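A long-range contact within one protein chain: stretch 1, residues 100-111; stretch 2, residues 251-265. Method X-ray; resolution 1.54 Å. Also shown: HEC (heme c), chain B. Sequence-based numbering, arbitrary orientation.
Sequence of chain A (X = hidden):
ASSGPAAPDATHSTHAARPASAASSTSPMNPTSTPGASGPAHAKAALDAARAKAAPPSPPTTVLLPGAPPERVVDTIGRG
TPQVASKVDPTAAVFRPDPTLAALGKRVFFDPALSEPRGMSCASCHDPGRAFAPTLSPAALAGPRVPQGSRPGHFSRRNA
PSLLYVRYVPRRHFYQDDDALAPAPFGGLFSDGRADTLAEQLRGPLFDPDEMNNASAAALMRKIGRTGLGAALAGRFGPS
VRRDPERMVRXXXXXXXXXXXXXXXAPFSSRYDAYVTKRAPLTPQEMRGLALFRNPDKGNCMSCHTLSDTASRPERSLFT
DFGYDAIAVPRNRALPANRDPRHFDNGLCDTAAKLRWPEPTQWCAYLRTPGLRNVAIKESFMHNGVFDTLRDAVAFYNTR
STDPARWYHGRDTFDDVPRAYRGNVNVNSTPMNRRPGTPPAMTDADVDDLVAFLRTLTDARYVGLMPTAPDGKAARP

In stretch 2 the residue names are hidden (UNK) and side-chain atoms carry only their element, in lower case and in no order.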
ATOM      1  N   THR A 100     -21.861  11.659   9.320  1.00 20.42           N
ATOM      2  CA  THR A 100     -21.952  12.873   8.516  1.00 23.59           C
ATOM      3  C   THR A 100     -20.572  13.314   8.031  1.00 18.95           C
ATOM      4  O   THR A 100     -20.430  13.739   6.875  1.00 21.41           O
ATOM      5  CB  THR A 100     -22.657  13.994   9.286  1.00 28.16           C
ATOM      6  OG1 THR A 100     -21.916  14.354  10.449  1.00 34.00           O
ATOM      7  CG2 THR A 100     -24.037  13.547   9.684  1.00 24.78           C
ATOM      8  N   LEU A 101     -19.540  13.192   8.874  1.00 18.45           N
ATOM      9  CA  LEU A 101     -18.196  13.547   8.437  1.00 16.47           C
ATOM     10  C   LEU A 101     -17.662  12.538   7.419  1.00 16.24           C
ATOM     11  O   LEU A 101     -16.974  12.914   6.456  1.00 15.44           O
ATOM     12  CB  LEU A 101     -17.257  13.664   9.636  1.00 17.76           C
ATOM     13  CG  LEU A 101     -15.857  14.170   9.289  1.00 14.89           C
ATOM     14  CD1 LEU A 101     -15.940  15.542   8.583  1.00 18.92           C
ATOM     15  CD2 LEU A 101     -14.967  14.259  10.506  1.00 20.06           C
ATOM     16  N   ALA A 102     -17.994  11.255   7.596  1.00 14.54           N
ATOM     17  CA  ALA A 102     -17.576  10.241   6.635  1.00 14.48           C
ATOM     18  C   ALA A 102     -18.241  10.479   5.288  1.00 15.81           C
ATOM     19  O   ALA A 102     -17.630  10.262   4.234  1.00 12.14           O
ATOM     20  CB  ALA A 102     -17.917   8.850   7.175  1.00 14.49           C
ATOM     21  N   ALA A 103     -19.495  10.937   5.301  1.00 15.80           N
ATOM     22  CA  ALA A 103     -20.181  11.206   4.042  1.00 15.75           C
ATOM     23  C   ALA A 103     -19.549  12.386   3.313  1.00 12.49           C
ATOM     24  O   ALA A 103     -19.475  12.399   2.080  1.00 12.77           O
ATOM     25  CB  ALA A 103     -21.661  11.458   4.295  1.00 18.15           C
ATOM     26  N   LEU A 104     -19.093  13.398   4.056  1.00 12.55           N
ATOM     27  CA  LEU A 104     -18.382  14.510   3.434  1.00 11.79           C
ATOM     28  C   LEU A 104     -17.064  14.041   2.816  1.00 10.89           C
ATOM     29  O   LEU A 104     -16.689  14.458   1.714  1.00 11.37           O
ATOM     30  CB  LEU A 104     -18.127  15.593   4.476  1.00 16.33           C
ATOM     31  CG  LEU A 104     -17.633  16.942   4.014  1.00 20.29           C
ATOM     32  CD1 LEU A 104     -18.501  17.508   2.916  1.00 21.59           C
ATOM     33  CD2 LEU A 104     -17.673  17.835   5.261  1.00 20.58           C
ATOM     34  N   GLY A 105     -16.360  13.154   3.509  1.00 10.99           N
ATOM     35  CA  GLY A 105     -15.154  12.582   2.934  1.00 10.66           C
ATOM     36  C   GLY A 105     -15.426  11.823   1.651  1.00 10.83           C
ATOM     37  O   GLY A 105     -14.655  11.915   0.689  1.00  9.94           O
ATOM     38  N   LYS A 106     -16.519  11.054   1.621  1.00 10.39           N
ATOM     39  CA  LYS A 106     -16.879  10.318   0.414  1.00 11.24           C
ATOM     40  C   LYS A 106     -17.226  11.277  -0.718  1.00 12.61           C
ATOM     41  O   LYS A 106     -16.860  11.048  -1.880  1.00 10.97           O
ATOM     42  CB  LYS A 106     -18.040   9.371   0.710  1.00 11.13           C
ATOM     43  CG  LYS A 106     -18.320   8.387  -0.414  1.00 14.04           C
ATOM     44  CD  LYS A 106     -19.447   7.396  -0.060  1.00 17.73           C
ATOM     45  CE  LYS A 106     -19.635   6.363  -1.161  1.00 25.40           C
ATOM     46  NZ  LYS A 106     -20.804   5.474  -0.854  1.00 34.35           N
ATOM     47  N   ARG A 107     -17.900  12.379  -0.392  1.00 10.46           N
ATOM     48  CA  ARG A 107     -18.175  13.409  -1.387  1.00 12.65           C
ATOM     49  C   ARG A 107     -16.888  13.931  -2.013  1.00 10.65           C
ATOM     50  O   ARG A 107     -16.793  14.062  -3.235  1.00 11.49           O
ATOM     51  CB  ARG A 107     -18.980  14.544  -0.732  1.00 12.71           C
ATOM     52  CG  ARG A 107     -19.340  15.630  -1.653  1.00 13.48           C
ATOM     53  CD  ARG A 107     -20.187  16.681  -0.965  1.00 12.70           C
ATOM     54  NE  ARG A 107     -20.441  17.729  -1.933  1.00 11.91           N
ATOM     55  CZ  ARG A 107     -21.430  18.615  -1.866  1.00 11.77           C
ATOM     56  NH1 ARG A 107     -22.264  18.611  -0.835  1.00 12.31           N
ATOM     57  NH2 ARG A 107     -21.559  19.500  -2.840  1.00 11.85           N
ATOM     58  N   VAL A 108     -15.888  14.238  -1.184  1.00 10.55           N
ATOM     59  CA  VAL A 108     -14.579  14.670  -1.676  1.00  8.91           C
ATOM     60  C   VAL A 108     -13.965  13.590  -2.554  1.00 11.58           C
ATOM     61  O   VAL A 108     -13.422  13.866  -3.632  1.00 10.49           O
ATOM     62  CB  VAL A 108     -13.656  15.009  -0.484  1.00  9.68           C
ATOM     63  CG1 VAL A 108     -12.250  15.284  -0.943  1.00 11.26           C
ATOM     64  CG2 VAL A 108     -14.222  16.204   0.311  1.00 11.85           C
ATOM     65  N   PHE A 109     -14.030  12.341  -2.092  1.00 10.33           N
ATOM     66  CA  PHE A 109     -13.373  11.239  -2.794  1.00  9.93           C
ATOM     67  C   PHE A 109     -13.851  11.081  -4.224  1.00 11.40           C
ATOM     68  O   PHE A 109     -13.071  10.698  -5.105  1.00  9.88           O
ATOM     69  CB  PHE A 109     -13.619   9.948  -2.027  1.00 10.07           C
ATOM     70  CG  PHE A 109     -12.718   8.805  -2.422  1.00  9.58           C
ATOM     71  CD1 PHE A 109     -13.073   7.937  -3.435  1.00 11.03           C
ATOM     72  CD2 PHE A 109     -11.520   8.617  -1.777  1.00  9.99           C
ATOM     73  CE1 PHE A 109     -12.248   6.876  -3.772  1.00 10.86           C
ATOM     74  CE2 PHE A 109     -10.684   7.556  -2.105  1.00 10.04           C
ATOM     75  CZ  PHE A 109     -11.046   6.695  -3.101  1.00 10.35           C
ATOM     76  N   PHE A 110     -15.120  11.372  -4.488  1.00  9.55           N
ATOM     77  CA  PHE A 110     -15.696  11.163  -5.804  1.00 11.22           C
ATOM     78  C   PHE A 110     -15.868  12.449  -6.608  1.00 11.54           C
ATOM     79  O   PHE A 110     -16.445  12.402  -7.703  1.00 12.64           O
ATOM     80  CB  PHE A 110     -17.040  10.423  -5.654  1.00 11.03           C
ATOM     81  CG  PHE A 110     -16.864   8.980  -5.309  1.00 12.18           C
ATOM     82  CD1 PHE A 110     -16.608   8.055  -6.303  1.00 13.19           C
ATOM     83  CD2 PHE A 110     -16.880   8.556  -3.994  1.00 12.53           C
ATOM     84  CE1 PHE A 110     -16.406   6.705  -5.989  1.00 16.01           C
ATOM     85  CE2 PHE A 110     -16.670   7.230  -3.669  1.00 12.79           C
ATOM     86  CZ  PHE A 110     -16.432   6.297  -4.668  1.00 15.24           C
ATOM     87  N   ASP A 111     -15.312  13.577  -6.137  1.00 10.76           N
ATOM     88  CA  ASP A 111     -15.509  14.864  -6.798  1.00  9.01           C
ATOM     89  C   ASP A 111     -14.507  15.049  -7.934  1.00 10.90           C
ATOM     90  O   ASP A 111     -13.314  15.227  -7.667  1.00 10.66           O
ATOM     91  CB  ASP A 111     -15.387  15.989  -5.787  1.00 10.25           C
ATOM     92  CG  ASP A 111     -15.811  17.328  -6.344  1.00 10.33           C
ATOM     93  OD1 ASP A 111     -15.774  17.516  -7.583  1.00 14.05           O
ATOM     94  OD2 ASP A 111     -16.184  18.202  -5.539  1.00 12.88           O
ATOM     95  N   UNK A 251      -8.999  20.531   6.460  1.00 12.49           N
ATOM     96  CA  UNK A 251     -10.341  20.000   6.695  1.00 13.60           C
ATOM     97  C   UNK A 251     -10.729  18.998   5.611  1.00 12.64           C
ATOM     98  O   UNK A 251     -11.500  18.074   5.886  1.00 13.03           O
ATOM     99  c   UNK A 251     -10.979  22.047   7.985  1.00 18.22           C
ATOM    100  c   UNK A 251     -11.616  21.863   5.565  1.00 13.66           C
ATOM    101  c   UNK A 251     -11.386  21.121   6.852  1.00 14.43           C
ATOM    102  N   UNK A 252     -10.188  19.124   4.392  1.00 10.36           N
ATOM    103  CA  UNK A 252     -10.311  18.044   3.408  1.00 11.22           C
ATOM    104  C   UNK A 252      -9.755  16.752   3.980  1.00 13.49           C
ATOM    105  O   UNK A 252     -10.366  15.685   3.861  1.00 11.66           O
ATOM    106  c   UNK A 252      -9.255  19.835   0.037  1.00 13.33           C
ATOM    107  c   UNK A 252     -11.525  18.999   0.704  1.00 12.87           C
ATOM    108  c   UNK A 252     -10.187  19.473   1.203  1.00 11.60           C
ATOM    109  c   UNK A 252      -9.570  18.406   2.119  1.00 10.76           C
ATOM    110  N   UNK A 253      -8.598  16.849   4.639  1.00 11.96           N
ATOM    111  CA  UNK A 253      -8.007  15.689   5.280  1.00 14.17           C
ATOM    112  C   UNK A 253      -8.822  15.117   6.425  1.00 13.27           C
ATOM    113  O   UNK A 253      -8.919  13.897   6.564  1.00 13.14           O
ATOM    114  N   UNK A 254      -9.399  15.975   7.280  1.00 13.03           N
ATOM    115  CA  UNK A 254     -10.247  15.470   8.358  1.00 13.09           C
ATOM    116  C   UNK A 254     -11.424  14.688   7.803  1.00 13.69           C
ATOM    117  O   UNK A 254     -11.776  13.626   8.325  1.00 13.46           O
ATOM    118  c   UNK A 254     -10.533  18.296  11.032  1.00 25.94           C
ATOM    119  c   UNK A 254     -10.783  16.622   9.216  1.00 15.02           C
ATOM    120  o   UNK A 254     -11.513  17.882  11.698  1.00 32.26           O
ATOM    121  o   UNK A 254     -10.150  19.481  11.052  1.00 36.52           O
ATOM    122  c   UNK A 254      -9.806  17.300  10.110  1.00 26.32           C
ATOM    123  N   UNK A 255     -12.069  15.223   6.764  1.00 12.33           N
ATOM    124  CA  UNK A 255     -13.215  14.549   6.169  1.00 10.94           C
ATOM    125  C   UNK A 255     -12.789  13.235   5.550  1.00 11.21           C
ATOM    126  O   UNK A 255     -13.452  12.206   5.720  1.00 10.41           O
ATOM    127  c   UNK A 255     -13.866  15.459   5.117  1.00 11.76           C
ATOM    128  N   UNK A 256     -11.665  13.251   4.851  1.00 11.42           N
ATOM    129  CA  UNK A 256     -11.206  12.030   4.190  1.00 11.25           C
ATOM    130  C   UNK A 256     -10.839  10.953   5.200  1.00 11.66           C
ATOM    131  O   UNK A 256     -11.123   9.773   4.991  1.00 11.88           O
ATOM    132  s   UNK A 256     -10.917  10.582   1.338  1.00 11.73           S
ATOM    133  c   UNK A 256      -9.587  11.210   2.389  1.00 11.62           C
ATOM    134  c   UNK A 256     -11.121  12.017   0.307  1.00 11.26           C
ATOM    135  c   UNK A 256     -10.006  12.357   3.311  1.00 10.77           C
ATOM    136  N   UNK A 257     -10.160  11.337   6.285  1.00 10.88           N
ATOM    137  CA  UNK A 257      -9.840  10.393   7.345  1.00 12.20           C
ATOM    138  C   UNK A 257     -11.098   9.702   7.859  1.00 13.20           C
ATOM    139  O   UNK A 257     -11.121   8.481   8.033  1.00 13.52           O
ATOM    140  c   UNK A 257      -8.341  10.291   9.429  1.00 26.22           C
ATOM    141  o   UNK A 257      -6.184  11.343   9.828  1.00 27.37           O
ATOM    142  n   UNK A 257      -7.855  11.742  11.302  1.00 37.71           N
ATOM    143  c   UNK A 257      -7.359  11.156  10.218  1.00 35.24           C
ATOM    144  c   UNK A 257      -9.109  11.145   8.459  1.00 15.54           C
ATOM    145  N   UNK A 258     -12.178  10.455   8.066  1.00 11.60           N
ATOM    146  CA  UNK A 258     -13.412   9.842   8.536  1.00 12.15           C
ATOM    147  C   UNK A 258     -13.952   8.838   7.530  1.00 12.26           C
ATOM    148  O   UNK A 258     -14.429   7.767   7.910  1.00 13.49           O
ATOM    149  c   UNK A 258     -14.460  10.915   8.826  1.00 14.47           C
ATOM    150  N   UNK A 259     -13.921   9.178   6.234  1.00 10.87           N
ATOM    151  CA  UNK A 259     -14.429   8.238   5.241  1.00  9.14           C
ATOM    152  C   UNK A 259     -13.575   6.982   5.203  1.00 10.70           C
ATOM    153  O   UNK A 259     -14.096   5.859   5.240  1.00 12.39           O
ATOM    154  c   UNK A 259     -14.379   7.092   0.517  1.00 11.69           C
ATOM    155  c   UNK A 259     -15.458   6.237   0.608  1.00 13.30           C
ATOM    156  c   UNK A 259     -16.231   6.229   1.741  1.00 12.62           C
ATOM    157  c   UNK A 259     -14.831   7.929   2.720  1.00 12.16           C
ATOM    158  c   UNK A 259     -14.494   8.887   3.857  1.00 10.02           C
ATOM    159  c   UNK A 259     -15.910   7.070   2.799  1.00 11.30           C
ATOM    160  o   UNK A 259     -15.782   5.408  -0.451  1.00 16.48           O
ATOM    161  c   UNK A 259     -14.077   7.923   1.559  1.00 11.33           C
ATOM    162  N   UNK A 260     -12.257   7.150   5.137  1.00 10.89           N
ATOM    163  CA  UNK A 260     -11.402   5.985   5.000  1.00  9.89           C
ATOM    164  C   UNK A 260     -11.339   5.149   6.265  1.00 13.45           C
ATOM    165  O   UNK A 260     -10.913   3.995   6.194  1.00 12.12           O
ATOM    166  c   UNK A 260      -9.958   7.101   3.184  1.00 11.18           C
ATOM    167  c   UNK A 260     -10.583   6.211   2.100  1.00 11.71           C
ATOM    168  c   UNK A 260      -8.540   7.486   2.786  1.00 12.65           C
ATOM    169  c   UNK A 260     -10.001   6.412   4.562  1.00  8.86           C
ATOM    170  N   UNK A 261     -11.756   5.681   7.412  1.00 12.12           N
ATOM    171  CA  UNK A 261     -11.808   4.879   8.633  1.00 13.33           C
ATOM    172  C   UNK A 261     -13.188   4.280   8.886  1.00 13.93           C
ATOM    173  O   UNK A 261     -13.357   3.543   9.865  1.00 14.91           O
ATOM    174  o   UNK A 261      -8.253   7.497  10.947  1.00 25.87           O
ATOM    175  n   UNK A 261     -10.369   7.558  11.733  1.00 20.57           N
ATOM    176  c   UNK A 261     -11.366   5.715   9.855  1.00 14.39           C
ATOM    177  c   UNK A 261      -9.878   6.135   9.807  1.00 21.71           C
ATOM    178  c   UNK A 261      -9.436   7.125  10.888  1.00 27.96           C
ATOM    179  N   UNK A 262     -14.168   4.542   8.027  1.00 12.25           N
ATOM    180  CA  UNK A 262     -15.501   4.014   8.248  1.00 16.16           C
ATOM    181  C   UNK A 262     -15.507   2.505   8.021  1.00 15.00           C
ATOM    182  O   UNK A 262     -14.664   1.939   7.316  1.00 15.56           O
ATOM    183  c   UNK A 262     -16.520   4.717   7.348  1.00 13.35           C
ATOM    184  o   UNK A 262     -16.346   4.410   5.974  1.00 13.80           O
ATOM    185  N   UNK A 263     -16.486   1.841   8.636  1.00 16.27           N
ATOM    186  CA  UNK A 263     -16.487   0.386   8.617  1.00 14.00           C
ATOM    187  C   UNK A 263     -16.633  -0.169   7.208  1.00 14.23           C
ATOM    188  O   UNK A 263     -16.127  -1.262   6.921  1.00 16.37           O
ATOM    189  o   UNK A 263     -18.258  -0.226  11.794  1.00 26.71           O
ATOM    190  o   UNK A 263     -16.176   0.302  11.402  1.00 21.31           O
ATOM    191  c   UNK A 263     -17.320  -0.007  11.002  1.00 22.74           C
ATOM    192  c   UNK A 263     -17.615  -0.142   9.508  1.00 15.36           C
ATOM    193  N   UNK A 264     -17.319   0.540   6.309  1.00 15.16           N
ATOM    194  CA  UNK A 264     -17.470  -0.016   4.978  1.00 17.41           C
ATOM    195  C   UNK A 264     -16.146  -0.077   4.237  1.00 19.07           C
ATOM    196  O   UNK A 264     -16.045  -0.779   3.230  1.00 16.90           O
ATOM    197  c   UNK A 264     -18.501   0.778   4.168  1.00 23.03           C
ATOM    198  c   UNK A 264     -19.038   2.699   2.639  1.00 37.38           C
ATOM    199  o   UNK A 264     -19.049   3.916   2.397  1.00 30.99           O
ATOM    200  c   UNK A 264     -18.097   2.163   3.726  1.00 25.11           C
ATOM    201  o   UNK A 264     -19.777   1.893   2.027  1.00 47.80           O
ATOM    202  N   UNK A 265     -15.127   0.608   4.738  1.00 13.95           N
ATOM    203  CA  UNK A 265     -13.804   0.559   4.129  1.00 13.42           C
ATOM    204  C   UNK A 265     -12.915  -0.521   4.744  1.00 13.07           C
ATOM    205  O   UNK A 265     -11.706  -0.542   4.471  1.00 12.98           O
ATOM    206  c   UNK A 265     -13.155   1.951   4.224  1.00 15.07           C
ATOM    207  s   UNK A 265     -14.195   2.614   1.710  1.00 16.05           S
ATOM    208  c   UNK A 265     -13.935   3.030   3.455  1.00 14.62           C
ATOM    209  c   UNK A 265     -12.634   3.126   1.043  1.00 17.11           C
TER
HETATM  210 FE   HEC B 601      -4.085   7.758  -3.909  1.00  9.09          FE
HETATM  211  CHA HEC B 601      -1.603   6.047  -2.200  1.00  8.80           C
HETATM  212  CHB HEC B 601      -5.719   8.285  -0.980  1.00  9.78           C
HETATM  213  CHC HEC B 601      -5.978  10.222  -5.382  1.00  8.13           C
HETATM  214  CHD HEC B 601      -2.356   7.381  -6.864  1.00 10.45           C
HETATM  215  NA  HEC B 601      -3.770   7.182  -1.987  1.00  8.03           N
HETATM  216  C1A HEC B 601      -2.675   6.510  -1.482  1.00  8.73           C
HETATM  217  C2A HEC B 601      -2.870   6.317  -0.071  1.00  7.17           C
HETATM  218  C3A HEC B 601      -4.063   6.842   0.240  1.00  7.48           C
HETATM  219  C4A HEC B 601      -4.606   7.479  -0.932  1.00  8.09           C
HETATM  220  CMA HEC B 601      -4.672   6.969   1.632  1.00 10.25           C
HETATM  221  CAA HEC B 601      -1.867   5.631   0.875  1.00 10.89           C
HETATM  222  CBA HEC B 601      -2.229   4.167   1.052  1.00 10.77           C
HETATM  223  CGA HEC B 601      -1.206   3.389   1.838  1.00 13.90           C
HETATM  224  O1A HEC B 601      -1.538   2.212   2.164  1.00 12.21           O
HETATM  225  O2A HEC B 601      -0.046   3.878   2.003  1.00 11.92           O
HETATM  226  NB  HEC B 601      -5.545   9.036  -3.315  1.00  8.88           N
HETATM  227  C1B HEC B 601      -6.064   9.100  -2.029  1.00  9.30           C
HETATM  228  C2B HEC B 601      -7.068  10.129  -2.007  1.00 10.00           C
HETATM  229  C3B HEC B 601      -7.075  10.744  -3.194  1.00  8.49           C
HETATM  230  C4B HEC B 601      -6.146  10.039  -4.043  1.00  8.65           C
HETATM  231  CMB HEC B 601      -7.905  10.478  -0.772  1.00 10.83           C
HETATM  232  CAB HEC B 601      -7.982  11.891  -3.685  1.00  8.77           C
HETATM  233  CBB HEC B 601      -7.638  13.189  -2.913  1.00 10.92           C
HETATM  234  NC  HEC B 601      -4.164   8.609  -5.758  1.00  7.89           N
HETATM  235  C1C HEC B 601      -5.066   9.583  -6.165  1.00  7.26           C
HETATM  236  C2C HEC B 601      -4.985   9.655  -7.606  1.00  9.92           C
HETATM  237  C3C HEC B 601      -4.013   8.851  -8.047  1.00  9.03           C
HETATM  238  C4C HEC B 601      -3.454   8.200  -6.880  1.00  8.19           C
HETATM  239  CMC HEC B 601      -5.969  10.452  -8.479  1.00  9.50           C
HETATM  240  CAC HEC B 601      -3.801   8.356  -9.489  1.00  9.41           C
HETATM  241  CBC HEC B 601      -3.298   9.478 -10.407  1.00  8.73           C
HETATM  242  ND  HEC B 601      -2.352   6.839  -4.430  1.00  8.40           N
HETATM  243  C1D HEC B 601      -1.836   6.789  -5.740  1.00  8.39           C
HETATM  244  C2D HEC B 601      -0.555   6.134  -5.691  1.00  7.21           C
HETATM  245  C3D HEC B 601      -0.296   5.790  -4.268  1.00  9.64           C
HETATM  246  C4D HEC B 601      -1.447   6.244  -3.537  1.00  8.53           C
HETATM  247  CMD HEC B 601       0.396   5.960  -6.859  1.00  9.29           C
HETATM  248  CAD HEC B 601       0.963   5.119  -3.688  1.00  9.51           C
HETATM  249  CBD HEC B 601       2.060   6.158  -3.721  1.00  9.76           C
HETATM  250  CGD HEC B 601       3.249   5.805  -2.845  1.00 13.01           C
HETATM  251  O1D HEC B 601       3.231   4.722  -2.220  1.00 13.68           O
HETATM  252  O2D HEC B 601       4.221   6.612  -2.880  1.00 13.74           O
HETATM  253  O   HOH W   1      -2.622   9.333  -3.491  1.00 21.79           O

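Position 251 has three side-chain carbons, one carrying the other two. It touches nothing on stretch 1. It is Val 251.

Position 252 has four carbons, forked at the second. One fork tip lies near Val 108. This is Leu 252, with CD2 3.9 Å from Val 108 CG2.

Position 253 has no side-chain atoms and does not touch stretch 1. It is Gly 253.

Position 254 has three carbons, the third carrying two oxygens. Its backbone O is 3.9 Å from Leu 101 CD2. It is Glu 254.

Position 255 has a single carbon. This CB lies 4.0 Å from Leu 101 CD1. The backbone O is 3.3 Å from Gly 105 CA, a CA-H...O contact. It is Ala 255.

Position 256 is an unbranched chain of two carbons, a sulfur and a carbon. The last carbon reaches Val 108, and the sulfur lies at the edge of the Phe 109 ring. This is Met 256. CE is 3.7 Å from Val 108 CG1, and SD 3.7 Å from Phe 109 CD2. Met 256 CG also lies 3.7 Å from CMB of the heme.

Position 257 has three carbons, the third with one oxygen and one nitrogen. It does not touch stretch 1. It is Gln 257.

Position 258 has one carbon. This CB packs 3.6 Å from Leu 101 CG. It is Ala 258.

Position 259 has one carbon, then a six-carbon ring bearing an oxygen. The side chain sits among Ala 102, Gly 105, Lys 106 and Phe 109. Lys 106 CB lies over one ring face. The ring edge points toward the face of Phe 109. It is Tyr 259.

Position 260 has four carbons, forked at the second. One tip nears the Phe 109 ring. It is Leu 260, with CD2 4.4 Å from Phe 109 CE2.

Position 261 repeats the pattern of Gln 257, without touching stretch 1. It is Gln 261.

Position 262 has one carbon and one oxygen. Its CB is 4.4 Å from Ala 102 CB. It is Ser 262.

Position 263 has two carbons, the second with two oxygens, clear of stretch 1. It is Asp 263.

Position 264 has three carbons ending in two oxygens, one near Lys 106. It is Glu 264. OE2 lies 4.0 Å from Lys 106 NZ, beyond a salt bridge.

Position 265 has two carbons, a sulfur and a carbon, unbranched. Its side chain stays 5.7 Å or more from stretch 1. It is Met 265.

The helix axes cross at 106° and come within 6.7 Å. Gly 105 permits this: a CB there would clash with Ala 255 O and Tyr 259 CB. No hydrogen bond crosses; packing is mainly apolar and aromatic.

Stretch 2 (251-265) VLGEAMQAYLQSDEM
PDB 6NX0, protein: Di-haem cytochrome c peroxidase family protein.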